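Local coordinates for protein arginyl-tRNA synthetase, putative (Plasmodium falciparum, PDB 5JLD) that probably attaches L-arginine to its cognate tRNA at the expense of ATP, as a class I aminoacyl-tRNA synthetase, at residues N65-S70 against I85-Q90; N133-F138 against L339-V344; Y481-I486 against I573-L578. One frame throughout, in Å; residues are numbered along the deposited sequence.

Contact 1: residues N65-S70 against I85-Q90; sequences NAQKIS and IKSSPQ
The amide of Q67 is the flat group at the centre of this contact. One face of it is covered by the 85-90 chain: the carbonyl oxygen S88 O stands over the amide carbon, 3.3 Å from Q67 CD. P89 CA approaches the same face, near the oxygen end, at 3.6 Å from Q67 OE1. The edge is used differently. Q67 NE2 donates to S87 OG over 2.9 Å, almost in the amide plane and nearly straight (167°). CG of Q67 is anti to its backbone N (chi1 -171°) and the chain beyond is extended, so the amide can span the gap to S87. The S87 hydroxyl is also bonded to E71, and this second partner fixes it further. Next to it, S70 OG bonds back to Q67 O in the same helix, on a lone pair, at 2.8 Å. S70 OG also presses against S87 CB, a close 3.1 Å. One turn earlier in the helix, A66 CB touches Q90 O. A water bridges the segments: it accepts from Q67 N and donates to P89 O, 2.7 Å away. N65 is the N-cap: N65 OD1 accepts from K68 N at 3.0 Å, with the donor above the carbonyl plane. The contact thus pins the capped first turn of helix 66-75 to the loop that follows edge strand 82-86, in the alpha+beta N-terminal domain characteristic of arginyl-tRNA synthetases.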
loop_
_atom_site.group_PDB
_atom_site.type_symbol
_atom_site.label_atom_id
_atom_site.label_comp_id
_atom_site.label_asym_id
_atom_site.label_seq_id
_atom_site.Cartn_x
_atom_site.Cartn_y
_atom_site.Cartn_z
ATOM N N ASN A 65 37.159 22.411 -6.185
ATOM C CA ASN A 65 36.130 22.045 -5.215
ATOM C C ASN A 65 34.890 21.486 -5.918
ATOM O O ASN A 65 34.798 21.516 -7.147
ATOM C CB ASN A 65 35.747 23.255 -4.370
ATOM C CG ASN A 65 35.294 24.427 -5.213
ATOM O OD1 ASN A 65 34.185 24.417 -5.756
ATOM N ND2 ASN A 65 36.145 25.439 -5.335
ATOM N N ALA A 66 33.935 20.983 -5.142
ATOM C CA ALA A 66 32.734 20.386 -5.713
ATOM C C ALA A 66 31.823 21.443 -6.377
ATOM O O ALA A 66 31.159 21.170 -7.396
ATOM C CB ALA A 66 31.965 19.595 -4.627
ATOM N N GLN A 67 31.812 22.650 -5.816
ATOM C CA GLN A 67 30.933 23.703 -6.323
ATOM C C GLN A 67 31.237 24.035 -7.784
ATOM O O GLN A 67 30.329 24.308 -8.556
ATOM C CB GLN A 67 31.015 24.978 -5.462
ATOM C CG GLN A 67 29.936 26.001 -5.860
ATOM C CD GLN A 67 29.680 27.081 -4.828
ATOM O OE1 GLN A 67 30.546 27.413 -4.019
ATOM N NE2 GLN A 67 28.460 27.614 -4.833
ATOM N N LYS A 68 32.504 24.002 -8.173
ATOM C CA LYS A 68 32.821 24.257 -9.573
ATOM C C LYS A 68 32.243 23.200 -10.510
ATOM O O LYS A 68 31.744 23.515 -11.594
ATOM C CB LYS A 68 34.323 24.375 -9.769
ATOM C CG LYS A 68 34.960 25.392 -8.843
ATOM C CD LYS A 68 36.083 26.079 -9.558
ATOM C CE LYS A 68 37.165 25.086 -9.931
ATOM N NZ LYS A 68 38.463 25.770 -10.101
ATOM N N ILE A 69 32.271 21.951 -10.071
ATOM C CA ILE A 69 31.648 20.882 -10.836
ATOM C C ILE A 69 30.151 21.151 -10.948
ATOM O O ILE A 69 29.569 21.071 -12.042
ATOM C CB ILE A 69 31.927 19.512 -10.195
ATOM C CG1 ILE A 69 33.438 19.227 -10.248
ATOM C CG2 ILE A 69 31.097 18.389 -10.856
ATOM C CD1 ILE A 69 33.813 17.779 -9.893
ATOM N N SER A 70 29.525 21.527 -9.836
ATOM C CA SER A 70 28.086 21.757 -9.904
ATOM C C SER A 70 27.774 22.920 -10.850
ATOM O O SER A 70 26.766 22.895 -11.548
ATOM C CB SER A 70 27.501 22.009 -8.515
ATOM O OG SER A 70 27.789 23.296 -8.054
ATOM N N ILE A 85 17.899 27.912 -10.640
ATOM C CA ILE A 85 18.792 26.789 -10.467
ATOM C C ILE A 85 20.081 27.337 -9.850
ATOM O O ILE A 85 20.675 28.292 -10.369
ATOM C CB ILE A 85 19.037 26.061 -11.798
ATOM C CG1 ILE A 85 20.145 25.016 -11.649
ATOM C CG2 ILE A 85 19.328 27.072 -12.918
ATOM C CD1 ILE A 85 20.130 23.958 -12.724
ATOM N N LYS A 86 20.473 26.772 -8.706
ATOM C CA LYS A 86 21.564 27.324 -7.894
ATOM C C LYS A 86 22.465 26.248 -7.300
ATOM O O LYS A 86 21.999 25.178 -6.886
ATOM C CB LYS A 86 21.007 28.191 -6.758
ATOM C CG LYS A 86 20.630 29.608 -7.212
ATOM C CD LYS A 86 20.098 30.503 -6.089
ATOM C CE LYS A 86 20.391 31.979 -6.401
ATOM N NZ LYS A 86 20.044 32.920 -5.291
ATOM N N SER A 87 23.760 26.535 -7.269
ATOM C CA SER A 87 24.716 25.663 -6.616
ATOM C C SER A 87 24.742 25.984 -5.126
ATOM O O SER A 87 23.929 26.759 -4.634
ATOM C CB SER A 87 26.109 25.815 -7.229
ATOM O OG SER A 87 26.642 27.114 -6.975
ATOM N N SER A 88 25.702 25.393 -4.432
ATOM C CA SER A 88 25.823 25.475 -2.985
ATOM C C SER A 88 27.282 25.183 -2.717
ATOM O O SER A 88 27.934 24.539 -3.553
ATOM C CB SER A 88 24.914 24.455 -2.292
ATOM O OG SER A 88 25.386 23.125 -2.516
ATOM N N PRO A 89 27.815 25.661 -1.580
ATOM C CA PRO A 89 29.234 25.429 -1.301
ATOM C C PRO A 89 29.571 23.940 -1.208
ATOM O O PRO A 89 30.696 23.556 -1.553
ATOM C CB PRO A 89 29.458 26.147 0.045
ATOM C CG PRO A 89 28.090 26.435 0.592
ATOM C CD PRO A 89 27.194 26.562 -0.591
ATOM N N GLN A 90 28.610 23.115 -0.786
ATOM C CA GLN A 90 28.822 21.675 -0.707
ATOM C C GLN A 90 28.831 21.088 -2.107
ATOM O O GLN A 90 29.477 20.075 -2.373
ATOM C CB GLN A 90 27.741 20.998 0.151
ATOM C CG GLN A 90 27.678 21.511 1.595
ATOM C CD GLN A 90 26.575 22.539 1.806
ATOM O OE1 GLN A 90 26.203 23.275 0.882
ATOM N NE2 GLN A 90 26.040 22.588 3.025
HETATM O O HOH W 1 32.993 23.354 -2.961
#

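Contact 2: residues N133-F138 against L339-V344; sequences NVLVDF and LNCNCV
Two neighbouring parallel strands of the Rossmann fold meet here, at the centre of the class I catalytic domain. Strand 133-137 is the first of the sheet and lies beside strand 343-349, the fourth; the order 3-2-1-4-5 is the signature of this fold. L135 is the main bump. Its side chain fills a hollow lined by L339, C341 and V344. L135 CB rests on C341 SG at 3.6 Å. One branch, L135 CD1, crosses L339 obliquely, 3.8 Å from L339 CD1. The other branch, L135 CD2, runs alongside V344 and meets V344 CG1 at 4.0 Å. CG of L135 is anti to the backbone N (chi1 -176°), which carries both branches toward 339-344. R335 of helix 326-337 closes over L135 and C341, and L332 covers V344. On the opposite face of the sheet V134 and C343 pair more lightly, with V134 CG2 against C343 CB. The backbones lock the register. L135 N donates to C343 O over 2.9 Å, nearly along the C=O axis. One residue pair back, N133 O is gripped twice, by N342 N at 2.8 Å and by C343 N at 3.2 Å. The N342 side chain folds back (chi1 -56°), so that N342 OD1 accepts from N133 N on a lone pair. The N133 amide is held at both ends: OD1 accepts from N171 on the next strand, while N133 ND2 reaches N340 O at 3.0 Å, well above that carbonyl's plane (56°).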
loop_
_atom_site.group_PDB
_atom_site.type_symbol
_atom_site.label_atom_id
_atom_site.label_comp_id
_atom_site.label_asym_id
_atom_site.label_seq_id
_atom_site.Cartn_x
_atom_site.Cartn_y
_atom_site.Cartn_z
ATOM N N ASN A 133 0.387 -8.247 -14.732
ATOM C CA ASN A 133 -0.449 -8.885 -13.727
ATOM C C ASN A 133 0.200 -8.771 -12.368
ATOM O O ASN A 133 1.315 -9.244 -12.168
ATOM C CB ASN A 133 -0.697 -10.364 -14.048
ATOM C CG ASN A 133 -1.352 -10.585 -15.393
ATOM O OD1 ASN A 133 -2.461 -10.109 -15.654
ATOM N ND2 ASN A 133 -0.692 -11.372 -16.241
ATOM N N VAL A 134 -0.512 -8.172 -11.425
ATOM C CA VAL A 134 0.003 -8.045 -10.070
ATOM C C VAL A 134 -0.861 -8.838 -9.103
ATOM O O VAL A 134 -2.094 -8.783 -9.171
ATOM C CB VAL A 134 0.036 -6.547 -9.617
ATOM C CG1 VAL A 134 0.377 -6.442 -8.133
ATOM C CG2 VAL A 134 1.028 -5.730 -10.473
ATOM N N LEU A 135 -0.221 -9.566 -8.199
ATOM C CA LEU A 135 -0.950 -10.280 -7.165
ATOM C C LEU A 135 -0.501 -9.804 -5.794
ATOM O O LEU A 135 0.689 -9.755 -5.524
ATOM C CB LEU A 135 -0.744 -11.799 -7.295
ATOM C CG LEU A 135 -1.538 -12.679 -6.325
ATOM C CD1 LEU A 135 -1.897 -14.032 -6.978
ATOM C CD2 LEU A 135 -0.783 -12.903 -5.013
ATOM N N VAL A 136 -1.468 -9.509 -4.926
ATOM C CA VAL A 136 -1.183 -9.114 -3.552
ATOM C C VAL A 136 -1.756 -10.162 -2.591
ATOM O O VAL A 136 -2.962 -10.439 -2.568
ATOM C CB VAL A 136 -1.752 -7.703 -3.231
ATOM C CG1 VAL A 136 -1.387 -7.274 -1.795
ATOM C CG2 VAL A 136 -1.248 -6.663 -4.256
ATOM N N ASP A 137 -0.864 -10.750 -1.806
ATOM C CA ASP A 137 -1.184 -11.799 -0.839
ATOM C C ASP A 137 -1.256 -11.169 0.541
ATOM O O ASP A 137 -0.232 -10.755 1.073
ATOM C CB ASP A 137 -0.114 -12.894 -0.904
ATOM C CG ASP A 137 -0.402 -14.084 -0.005
ATOM O OD1 ASP A 137 -0.933 -13.927 1.118
ATOM O OD2 ASP A 137 -0.080 -15.212 -0.437
ATOM N N PHE A 138 -2.454 -11.078 1.112
ATOM C CA PHE A 138 -2.613 -10.397 2.385
ATOM C C PHE A 138 -3.772 -10.918 3.223
ATOM O O PHE A 138 -4.567 -11.754 2.766
ATOM C CB PHE A 138 -2.745 -8.863 2.169
ATOM C CG PHE A 138 -3.984 -8.422 1.409
ATOM C CD1 PHE A 138 -4.204 -8.814 0.087
ATOM C CD2 PHE A 138 -4.897 -7.545 1.999
ATOM C CE1 PHE A 138 -5.337 -8.369 -0.622
ATOM C CE2 PHE A 138 -6.029 -7.090 1.303
ATOM C CZ PHE A 138 -6.251 -7.506 -0.010
ATOM N N LEU A 339 -1.175 -17.943 -13.385
ATOM C CA LEU A 339 -1.746 -16.598 -13.394
ATOM C C LEU A 339 -0.848 -15.625 -14.158
ATOM O O LEU A 339 -1.225 -14.480 -14.380
ATOM C CB LEU A 339 -1.962 -16.093 -11.969
ATOM C CG LEU A 339 -2.999 -16.849 -11.137
ATOM C CD1 LEU A 339 -3.202 -16.129 -9.807
ATOM C CD2 LEU A 339 -4.327 -16.981 -11.905
ATOM N N ASN A 340 0.338 -16.081 -14.548
ATOM C CA ASN A 340 1.279 -15.252 -15.299
ATOM C C ASN A 340 1.606 -13.933 -14.603
ATOM O O ASN A 340 1.712 -12.885 -15.243
ATOM C CB ASN A 340 0.737 -15.001 -16.717
ATOM C CG ASN A 340 0.650 -16.298 -17.540
ATOM O OD1 ASN A 340 1.679 -16.855 -17.914
ATOM N ND2 ASN A 340 -0.573 -16.785 -17.802
ATOM N N CYS A 341 1.781 -13.996 -13.288
ATOM C CA CYS A 341 2.065 -12.804 -12.494
ATOM C C CYS A 341 3.411 -12.179 -12.845
ATOM O O CYS A 341 4.421 -12.873 -13.003
ATOM C CB CYS A 341 2.022 -13.134 -11.002
ATOM S SG CYS A 341 0.340 -13.325 -10.344
ATOM N N ASN A 342 3.414 -10.858 -12.961
ATOM C CA ASN A 342 4.641 -10.101 -13.208
ATOM C C ASN A 342 5.168 -9.487 -11.918
ATOM O O ASN A 342 6.350 -9.170 -11.791
ATOM C CB ASN A 342 4.383 -9.043 -14.259
ATOM C CG ASN A 342 3.844 -9.645 -15.539
ATOM O OD1 ASN A 342 2.682 -9.436 -15.901
ATOM N ND2 ASN A 342 4.680 -10.424 -16.217
ATOM N N CYS A 343 4.284 -9.374 -10.936
ATOM C CA CYS A 343 4.681 -8.895 -9.635
ATOM C C CYS A 343 3.858 -9.608 -8.557
ATOM O O CYS A 343 2.640 -9.699 -8.649
ATOM C CB CYS A 343 4.515 -7.369 -9.560
ATOM S SG CYS A 343 4.870 -6.629 -7.959
ATOM N N VAL A 344 4.541 -10.140 -7.552
ATOM C CA VAL A 344 3.858 -10.791 -6.438
ATOM C C VAL A 344 4.316 -10.220 -5.121
ATOM O O VAL A 344 5.506 -10.260 -4.764
ATOM C CB VAL A 344 4.079 -12.319 -6.400
ATOM C CG1 VAL A 344 3.218 -12.938 -5.303
ATOM C CG2 VAL A 344 3.757 -12.946 -7.746
#

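Contact 3: residues Y481-I486 against I573-L578; sequences YGYSRI and ITKSLL
Apolar packing carries this contact between two helices of the DALR anticodon-binding domain. The segments run roughly antiparallel, 147° between their directions, with their axes 10.0 Å apart at closest approach. I486 points into the interface. Its CD1 touches two residues one turn apart: L578 CD2 at 3.8 Å, met obliquely, and T574 CG2 at 3.9 Å, met at about a right angle. Its other branch, I486 CG2, slides past K575 in the opposite direction and meets K575 CB at 3.9 Å. L578 touches both I486 and Y483, with L578 CD2 also lying over the Y483 backbone, 4.0 Å from Y483 CA.

Two groups meet the Y483 ring at its edge. CG of Y483 is anti to the backbone N (chi1 -178°), which swings the ring toward helix 564-584. L578 CG lies near the ring plane, 4.1 Å from Y483 CD1. K575 O also lies in the ring plane, 3.7 Å from Y483 CE1. The aliphatic part of K575 crosses the tyrosine obliquely, and its CG meets CE1 from above the plane, beyond the rim. The lysine chain bends at chi3 and chi4, which leaves K575 NZ 4.0 Å from Y483 OH.

No hydrogen bond crosses the interface. S484 OG donates to Y481 O, which also takes R485 N, so one carbonyl serves two donors. Y481 OH bonds to R419, and T574 OG1 to L570 O.

Further along helix 564-584, K579 and M582 continue the tyrosine's contacts, and P589 joins them from the following loop. Helix 564-584 is itself packed between helices: 510-520 meets T574 and L577, and 536-556 meets T574, L577 and L578. Helix 476-492 adds to this all-helical bundle.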
loop_
_atom_site.group_PDB
_atom_site.type_symbol
_atom_site.label_atom_id
_atom_site.label_comp_id
_atom_site.label_asym_id
_atom_site.label_seq_id
_atom_site.Cartn_x
_atom_site.Cartn_y
_atom_site.Cartn_z
ATOM N N TYR A 481 -12.163 15.952 8.586
ATOM C CA TYR A 481 -12.759 17.263 8.813
ATOM C C TYR A 481 -12.163 18.317 7.890
ATOM O O TYR A 481 -12.861 19.246 7.479
ATOM C CB TYR A 481 -12.630 17.672 10.282
ATOM C CG TYR A 481 -13.811 17.165 11.065
ATOM C CD1 TYR A 481 -13.843 15.859 11.527
ATOM C CD2 TYR A 481 -14.924 17.969 11.288
ATOM C CE1 TYR A 481 -14.935 15.370 12.218
ATOM C CE2 TYR A 481 -16.022 17.495 11.988
ATOM C CZ TYR A 481 -16.020 16.189 12.452
ATOM O OH TYR A 481 -17.098 15.688 13.144
ATOM N N GLY A 482 -10.893 18.150 7.532
ATOM C CA GLY A 482 -10.282 19.019 6.541
ATOM C C GLY A 482 -11.043 18.929 5.234
ATOM O O GLY A 482 -11.411 19.949 4.609
ATOM N N TYR A 483 -11.315 17.689 4.838
ATOM C CA TYR A 483 -12.052 17.443 3.607
ATOM C C TYR A 483 -13.449 18.085 3.620
ATOM O O TYR A 483 -13.861 18.761 2.645
ATOM C CB TYR A 483 -12.178 15.945 3.346
ATOM C CG TYR A 483 -12.903 15.667 2.060
ATOM C CD1 TYR A 483 -12.265 15.834 0.831
ATOM C CD2 TYR A 483 -14.234 15.274 2.066
ATOM C CE1 TYR A 483 -12.929 15.583 -0.354
ATOM C CE2 TYR A 483 -14.908 15.029 0.886
ATOM C CZ TYR A 483 -14.254 15.182 -0.321
ATOM O OH TYR A 483 -14.935 14.936 -1.491
ATOM N N SER A 484 -14.178 17.873 4.715
ATOM C CA SER A 484 -15.517 18.455 4.824
ATOM C C SER A 484 -15.467 19.991 4.826
ATOM O O SER A 484 -16.381 20.647 4.325
ATOM C CB SER A 484 -16.237 17.951 6.077
ATOM O OG SER A 484 -15.526 18.289 7.252
ATOM N N ARG A 485 -14.410 20.571 5.390
ATOM C CA ARG A 485 -14.256 22.033 5.338
ATOM C C ARG A 485 -14.093 22.505 3.887
ATOM O O ARG A 485 -14.770 23.460 3.421
ATOM C CB ARG A 485 -13.061 22.487 6.178
ATOM C CG ARG A 485 -13.301 22.487 7.687
ATOM C CD ARG A 485 -12.039 22.896 8.449
ATOM N N ILE A 486 -13.199 21.829 3.167
ATOM C CA ILE A 486 -12.984 22.188 1.771
ATOM C C ILE A 486 -14.293 22.065 0.973
ATOM O O ILE A 486 -14.562 22.902 0.106
ATOM C CB ILE A 486 -11.885 21.331 1.130
ATOM C CG1 ILE A 486 -10.593 21.470 1.922
ATOM C CG2 ILE A 486 -11.625 21.763 -0.310
ATOM C CD1 ILE A 486 -9.445 20.718 1.325
ATOM N N ILE A 573 -9.378 21.442 -7.288
ATOM C CA ILE A 573 -8.304 20.479 -7.480
ATOM C C ILE A 573 -7.897 19.842 -6.155
ATOM O O ILE A 573 -7.791 18.613 -6.059
ATOM C CB ILE A 573 -7.080 21.124 -8.125
ATOM C CG1 ILE A 573 -7.465 21.711 -9.491
ATOM C CG2 ILE A 573 -5.956 20.096 -8.237
ATOM C CD1 ILE A 573 -6.332 22.471 -10.196
ATOM N N THR A 574 -7.698 20.675 -5.128
ATOM C CA THR A 574 -7.280 20.154 -3.832
ATOM C C THR A 574 -8.288 19.159 -3.264
ATOM O O THR A 574 -7.900 18.124 -2.752
ATOM C CB THR A 574 -7.064 21.269 -2.810
ATOM O OG1 THR A 574 -6.032 22.146 -3.283
ATOM C CG2 THR A 574 -6.653 20.679 -1.446
ATOM N N LYS A 575 -9.575 19.490 -3.362
ATOM C CA LYS A 575 -10.651 18.589 -2.957
ATOM C C LYS A 575 -10.564 17.250 -3.680
ATOM O O LYS A 575 -10.499 16.204 -3.035
ATOM C CB LYS A 575 -12.016 19.225 -3.221
ATOM C CG LYS A 575 -13.195 18.368 -2.785
ATOM C CD LYS A 575 -14.443 19.224 -2.643
ATOM C CE LYS A 575 -15.343 19.133 -3.858
ATOM N NZ LYS A 575 -16.252 17.959 -3.752
ATOM N N SER A 576 -10.561 17.283 -5.014
ATOM C CA SER A 576 -10.409 16.048 -5.784
ATOM C C SER A 576 -9.234 15.186 -5.291
ATOM O O SER A 576 -9.375 13.968 -5.070
ATOM C CB SER A 576 -10.217 16.352 -7.275
ATOM O OG SER A 576 -11.435 16.727 -7.885
ATOM N N LEU A 577 -8.079 15.827 -5.120
ATOM C CA LEU A 577 -6.869 15.104 -4.760
ATOM C C LEU A 577 -6.973 14.512 -3.347
ATOM O O LEU A 577 -6.547 13.384 -3.096
ATOM C CB LEU A 577 -5.647 16.020 -4.871
ATOM C CG LEU A 577 -4.266 15.401 -4.647
ATOM C CD1 LEU A 577 -4.071 14.154 -5.554
ATOM C CD2 LEU A 577 -3.167 16.451 -4.895
ATOM N N LEU A 578 -7.528 15.286 -2.428
ATOM C CA LEU A 578 -7.695 14.838 -1.053
ATOM C C LEU A 578 -8.626 13.617 -1.005
ATOM O O LEU A 578 -8.318 12.627 -0.345
ATOM C CB LEU A 578 -8.258 15.951 -0.196
ATOM C CG LEU A 578 -8.226 15.731 1.312
ATOM C CD1 LEU A 578 -6.913 15.100 1.727
ATOM C CD2 LEU A 578 -8.427 17.078 2.027
#

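In the fold
The three contacts follow one another along the chain, each in a different domain, and no structural element is shared. Contact 3 is buried and apolar, a helix-helix interface without a bond across it. Contact 2 is closest to the centre of the chain and combines strand hydrogen bonds and a largely buried apolar cluster round L135 with polar asparagines at its more exposed end. Contact 1 is peripheral, its centre about 38 Å from the centre of the chain, and relies on serine hydroxyls, an amide and a water. It joins a helix start to a loop. The centres of contacts 1 and 2 are about 45 Å apart; those of contacts 2 and 3 about 33 Å.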